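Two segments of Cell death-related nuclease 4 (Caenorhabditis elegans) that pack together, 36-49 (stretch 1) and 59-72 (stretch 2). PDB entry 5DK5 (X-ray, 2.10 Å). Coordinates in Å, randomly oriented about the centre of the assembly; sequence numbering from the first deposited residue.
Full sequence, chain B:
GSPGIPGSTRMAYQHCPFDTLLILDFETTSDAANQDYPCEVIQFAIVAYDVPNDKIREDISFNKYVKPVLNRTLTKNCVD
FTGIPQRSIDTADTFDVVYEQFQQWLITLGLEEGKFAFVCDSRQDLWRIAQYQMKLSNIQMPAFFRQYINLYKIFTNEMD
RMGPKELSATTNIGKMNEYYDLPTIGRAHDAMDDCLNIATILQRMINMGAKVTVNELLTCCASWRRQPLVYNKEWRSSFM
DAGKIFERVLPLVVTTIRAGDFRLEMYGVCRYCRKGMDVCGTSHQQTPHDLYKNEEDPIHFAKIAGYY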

# COMPACT_ATOMS: atom_id res chain seq x y z
N ASP B 36 -7.09 1.86 -9.84
CA ASP B 36 -6.71 0.47 -10.08
C ASP B 36 -6.11 -0.08 -8.79
O ASP B 36 -4.93 -0.41 -8.73
CB ASP B 36 -5.71 0.36 -11.24
CG ASP B 36 -5.61 -1.05 -11.78
OD1 ASP B 36 -6.19 -1.97 -11.16
OD2 ASP B 36 -4.95 -1.25 -12.82
N TYR B 37 -6.95 -0.18 -7.77
CA TYR B 37 -6.52 -0.51 -6.42
C TYR B 37 -7.38 -1.63 -5.85
O TYR B 37 -8.60 -1.57 -5.92
CB TYR B 37 -6.60 0.73 -5.53
CG TYR B 37 -5.83 0.62 -4.24
CD1 TYR B 37 -6.42 0.11 -3.09
CD2 TYR B 37 -4.51 1.06 -4.16
CE1 TYR B 37 -5.71 0.01 -1.91
CE2 TYR B 37 -3.80 0.97 -2.98
CZ TYR B 37 -4.40 0.45 -1.86
OH TYR B 37 -3.69 0.36 -0.69
N PRO B 38 -6.74 -2.67 -5.27
CA PRO B 38 -7.49 -3.80 -4.71
C PRO B 38 -8.03 -3.50 -3.31
O PRO B 38 -7.50 -4.00 -2.32
CB PRO B 38 -6.44 -4.92 -4.68
CG PRO B 38 -5.17 -4.20 -4.41
CD PRO B 38 -5.29 -2.87 -5.13
N CYS B 39 -9.08 -2.69 -3.25
CA CYS B 39 -9.65 -2.25 -1.99
C CYS B 39 -10.02 -3.41 -1.07
O CYS B 39 -10.79 -4.29 -1.44
CB CYS B 39 -10.90 -1.39 -2.25
SG CYS B 39 -10.58 0.10 -3.22
N GLU B 40 -9.45 -3.39 0.13
CA GLU B 40 -9.77 -4.36 1.18
C GLU B 40 -10.47 -3.67 2.33
O GLU B 40 -10.08 -2.58 2.74
CB GLU B 40 -8.51 -5.05 1.69
CG GLU B 40 -7.75 -5.85 0.66
CD GLU B 40 -6.42 -6.34 1.18
OE1 GLU B 40 -5.46 -5.55 1.22
OE2 GLU B 40 -6.35 -7.53 1.58
N VAL B 41 -11.51 -4.31 2.87
CA VAL B 41 -12.23 -3.79 4.02
C VAL B 41 -11.31 -3.68 5.23
O VAL B 41 -10.59 -4.63 5.56
CB VAL B 41 -13.44 -4.68 4.38
CG1 VAL B 41 -14.14 -4.18 5.64
CG2 VAL B 41 -14.42 -4.74 3.22
N ILE B 42 -11.33 -2.53 5.90
CA ILE B 42 -10.53 -2.32 7.10
C ILE B 42 -11.39 -1.88 8.29
O ILE B 42 -10.92 -1.84 9.42
CB ILE B 42 -9.42 -1.28 6.87
CG1 ILE B 42 -10.00 0.02 6.31
CG2 ILE B 42 -8.37 -1.84 5.91
CD1 ILE B 42 -8.97 1.12 6.13
N GLN B 43 -12.65 -1.54 8.02
CA GLN B 43 -13.61 -1.31 9.10
C GLN B 43 -15.01 -1.76 8.68
O GLN B 43 -15.44 -1.53 7.55
CB GLN B 43 -13.63 0.15 9.53
CG GLN B 43 -14.46 0.40 10.78
CD GLN B 43 -14.26 1.78 11.37
OE1 GLN B 43 -13.63 2.65 10.75
NE2 GLN B 43 -14.79 1.99 12.56
N PHE B 44 -15.70 -2.40 9.62
CA PHE B 44 -17.00 -3.01 9.39
C PHE B 44 -17.98 -2.48 10.43
O PHE B 44 -17.93 -2.89 11.59
CB PHE B 44 -16.87 -4.54 9.47
CG PHE B 44 -18.01 -5.31 8.87
CD1 PHE B 44 -19.27 -4.75 8.72
CD2 PHE B 44 -17.82 -6.62 8.46
CE1 PHE B 44 -20.30 -5.48 8.17
CE2 PHE B 44 -18.85 -7.36 7.91
CZ PHE B 44 -20.10 -6.78 7.77
N ALA B 45 -18.87 -1.58 10.02
CA ALA B 45 -19.75 -0.87 10.95
C ALA B 45 -21.23 -1.02 10.60
O ALA B 45 -21.63 -0.82 9.46
CB ALA B 45 -19.37 0.61 11.00
N ILE B 46 -22.02 -1.37 11.61
CA ILE B 46 -23.47 -1.50 11.45
C ILE B 46 -24.18 -0.90 12.66
O ILE B 46 -23.72 -1.03 13.80
CB ILE B 46 -23.91 -2.97 11.29
CG1 ILE B 46 -23.23 -3.61 10.07
CG2 ILE B 46 -25.43 -3.07 11.14
CD1 ILE B 46 -23.48 -5.10 9.92
N VAL B 47 -25.31 -0.23 12.41
CA VAL B 47 -26.21 0.21 13.46
C VAL B 47 -27.64 -0.16 13.07
O VAL B 47 -28.03 -0.03 11.91
CB VAL B 47 -26.10 1.73 13.73
CG1 VAL B 47 -26.52 2.53 12.50
CG2 VAL B 47 -26.95 2.12 14.93
N ALA B 48 -28.41 -0.62 14.05
CA ALA B 48 -29.76 -1.10 13.80
C ALA B 48 -30.79 0.01 13.96
O ALA B 48 -30.65 0.88 14.82
CB ALA B 48 -30.08 -2.26 14.72
N TYR B 49 -31.81 -0.02 13.11
CA TYR B 49 -32.93 0.91 13.21
C TYR B 49 -34.24 0.15 13.37
O TYR B 49 -34.58 -0.70 12.55
CB TYR B 49 -33.00 1.83 11.99
CG TYR B 49 -34.21 2.72 11.96
CD1 TYR B 49 -34.32 3.81 12.81
CD2 TYR B 49 -35.26 2.47 11.08
CE1 TYR B 49 -35.43 4.63 12.79
CE2 TYR B 49 -36.37 3.29 11.05
CZ TYR B 49 -36.46 4.36 11.91
OH TYR B 49 -37.56 5.17 11.88
N ASP B 59 -27.24 1.07 20.77
CA ASP B 59 -26.82 -0.02 21.64
C ASP B 59 -26.74 -1.33 20.86
O ASP B 59 -26.03 -2.26 21.25
CB ASP B 59 -27.78 -0.17 22.82
CG ASP B 59 -29.23 -0.32 22.39
OD1 ASP B 59 -29.60 0.27 21.36
OD2 ASP B 59 -29.98 -1.02 23.09
N ILE B 60 -27.49 -1.41 19.76
CA ILE B 60 -27.43 -2.56 18.86
C ILE B 60 -26.55 -2.21 17.67
O ILE B 60 -27.02 -1.64 16.68
CB ILE B 60 -28.82 -2.99 18.37
CG1 ILE B 60 -29.75 -3.24 19.56
CG2 ILE B 60 -28.71 -4.24 17.50
CD1 ILE B 60 -31.18 -3.59 19.18
N SER B 61 -25.27 -2.56 17.76
CA SER B 61 -24.32 -2.21 16.72
C SER B 61 -23.20 -3.23 16.60
O SER B 61 -22.87 -3.94 17.55
CB SER B 61 -23.72 -0.82 17.00
OG SER B 61 -23.20 -0.76 18.31
N PHE B 62 -22.63 -3.29 15.39
CA PHE B 62 -21.47 -4.10 15.10
C PHE B 62 -20.38 -3.18 14.57
O PHE B 62 -20.61 -2.45 13.60
CB PHE B 62 -21.81 -5.18 14.07
CG PHE B 62 -20.68 -6.12 13.77
CD1 PHE B 62 -20.49 -7.25 14.53
CD2 PHE B 62 -19.82 -5.87 12.71
CE1 PHE B 62 -19.45 -8.12 14.25
CE2 PHE B 62 -18.79 -6.73 12.42
CZ PHE B 62 -18.60 -7.86 13.19
N ASN B 63 -19.21 -3.19 15.19
CA ASN B 63 -18.14 -2.27 14.83
C ASN B 63 -16.77 -2.89 15.05
O ASN B 63 -16.26 -2.93 16.17
CB ASN B 63 -18.27 -0.97 15.63
CG ASN B 63 -17.33 0.11 15.13
OD1 ASN B 63 -16.70 -0.02 14.09
ND2 ASN B 63 -17.24 1.20 15.88
N LYS B 64 -16.17 -3.37 13.96
CA LYS B 64 -14.89 -4.06 14.01
C LYS B 64 -13.92 -3.50 12.98
O LYS B 64 -14.31 -3.12 11.88
CB LYS B 64 -15.08 -5.56 13.77
CG LYS B 64 -15.07 -6.41 15.04
CD LYS B 64 -16.42 -6.43 15.72
CE LYS B 64 -16.53 -7.61 16.67
NZ LYS B 64 -15.48 -7.59 17.72
N TYR B 65 -12.65 -3.45 13.36
CA TYR B 65 -11.57 -3.19 12.42
C TYR B 65 -11.24 -4.50 11.71
O TYR B 65 -11.54 -5.58 12.22
CB TYR B 65 -10.34 -2.63 13.13
CG TYR B 65 -10.56 -1.25 13.71
CD1 TYR B 65 -10.79 -0.16 12.87
CD2 TYR B 65 -10.52 -1.03 15.08
CE1 TYR B 65 -10.98 1.10 13.39
CE2 TYR B 65 -10.71 0.24 15.60
CZ TYR B 65 -10.94 1.30 14.75
OH TYR B 65 -11.14 2.56 15.26
N VAL B 66 -10.62 -4.39 10.54
CA VAL B 66 -10.25 -5.56 9.75
C VAL B 66 -8.82 -5.42 9.24
O VAL B 66 -8.43 -4.36 8.74
CB VAL B 66 -11.20 -5.77 8.56
CG1 VAL B 66 -10.82 -7.01 7.76
CG2 VAL B 66 -12.64 -5.87 9.03
N LYS B 67 -8.03 -6.48 9.37
CA LYS B 67 -6.65 -6.47 8.89
C LYS B 67 -6.59 -6.86 7.41
O LYS B 67 -6.97 -7.98 7.05
CB LYS B 67 -5.78 -7.42 9.71
CG LYS B 67 -4.31 -7.41 9.30
CD LYS B 67 -3.53 -8.55 9.93
CE LYS B 67 -3.26 -8.29 11.40
NZ LYS B 67 -2.54 -9.43 12.03
N PRO B 68 -6.13 -5.94 6.54
CA PRO B 68 -5.94 -6.28 5.12
C PRO B 68 -4.69 -7.12 4.91
O PRO B 68 -3.82 -7.12 5.77
CB PRO B 68 -5.81 -4.91 4.46
CG PRO B 68 -5.20 -4.05 5.50
CD PRO B 68 -5.73 -4.55 6.82
N VAL B 69 -4.60 -7.83 3.79
CA VAL B 69 -3.48 -8.75 3.53
C VAL B 69 -2.73 -8.44 2.24
O VAL B 69 -1.60 -8.88 2.06
CB VAL B 69 -3.96 -10.22 3.49
CG1 VAL B 69 -4.56 -10.62 4.83
CG2 VAL B 69 -4.97 -10.42 2.37
N LEU B 70 -3.37 -7.71 1.32
CA LEU B 70 -2.72 -7.33 0.07
C LEU B 70 -1.88 -6.07 0.25
O LEU B 70 -0.75 -5.99 -0.23
CB LEU B 70 -3.76 -7.11 -1.04
CG LEU B 70 -4.66 -8.30 -1.39
CD1 LEU B 70 -5.64 -7.90 -2.47
CD2 LEU B 70 -3.83 -9.50 -1.83
N ASN B 71 -2.46 -5.09 0.93
CA ASN B 71 -1.76 -3.86 1.28
C ASN B 71 -1.92 -3.61 2.77
O ASN B 71 -2.95 -3.12 3.23
CB ASN B 71 -2.29 -2.68 0.47
CG ASN B 71 -1.97 -2.80 -1.00
OD1 ASN B 71 -0.83 -2.59 -1.42
ND2 ASN B 71 -2.97 -3.14 -1.80
N ARG B 72 -0.88 -3.96 3.52
CA ARG B 72 -0.97 -4.04 4.97
C ARG B 72 -0.62 -2.72 5.66
O ARG B 72 -0.90 -2.55 6.85
CB ARG B 72 -0.06 -5.15 5.48
CG ARG B 72 -0.40 -6.50 4.87
CD ARG B 72 0.54 -7.60 5.30
NE ARG B 72 0.50 -8.69 4.33
CZ ARG B 72 1.15 -9.84 4.46
NH1 ARG B 72 1.90 -10.08 5.54
NH2 ARG B 72 1.05 -10.77 3.52
O HOH W 1 -5.63 -3.38 -0.33

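How do the two backbones meet? The strand of stretch 1 runs antiparallel to the strand through Ser-61 to Tyr-65, their N-to-C directions 172° apart and their axes approaching to 4.5 Å. Phe-44 pairs with Lys-64 through two hydrogen bonds, Phe-44 N to Lys-64 O at 2.7 Å and Lys-64 N to Phe-44 O at 3.0 Å. Two residues on, Ile-46 and Phe-62 repeat the pattern, with Ile-46 N to Phe-62 O at 2.7 Å and Phe-62 N to Ile-46 O at 3.0 Å. Single bonds extend the ladder at each end: Val-66 N to Ile-42 O (2.8 Å) and Ala-48 N to Ile-60 O (3.1 Å). Between the bonded pairs the chains draw closer, and CA-H...O contacts such as Ala-45 CA to Phe-62 O (3.2 Å) occupy the spaces that lack an amide bond.

What lies on the two faces of this ladder? The face carrying Phe-44, Ile-46, Phe-62 and Lys-64 is largely apolar. Here the edge of the Phe-62 ring meets the face of the Phe-44 ring, with centroids 5.3 Å apart and planes at 76°, so the rings stand nearly perpendicular rather than stacked flat. Ile-46 CB lies 4.1 Å from Phe-62 CB, which places the isoleucine beside the base of the same aromatic side chain. On the other face, Gln-43 NE2 donates a hydrogen bond to Asn-63 OD1 at 3.2 Å. These residues are not direct partners in the register, so the bond runs diagonally; the CA-to-CB bonds of both residues point to this face of the sheet, and the ends of the side chains come nearer the other strand, where the bond forms.

What holds the chains together where the ladder gives way to loop? Glu-40 points toward the other stretch, and its carboxylate gathers three consecutive backbone amides. OE2 of Glu-40 accepts from Val-69 N at 2.8 Å and Leu-70 N at 3.0 Å, while its OE1 accepts from Asn-71 N at 3.0 Å; a weak bond also joins Leu-70 N to Glu-40 OE1 at 3.0 Å. The amides of Val-69, Leu-70 and Asn-71 thus converge on one carboxylate. A water adds to the network, donating to Glu-40 OE1 (2.7 Å) and Pro-38 O (2.8 Å) and accepting from Asn-71 ND2 (3.0 Å).

How is this polar cluster framed? Apolar contacts lie around it: Pro-38 CB is 3.8 Å from Leu-70 CD1, and Ile-42 CG2 is 3.9 Å from Pro-68 CG. Glu-40 is itself buried, so the amides and water satisfy its carboxylate where bulk solvent has little access.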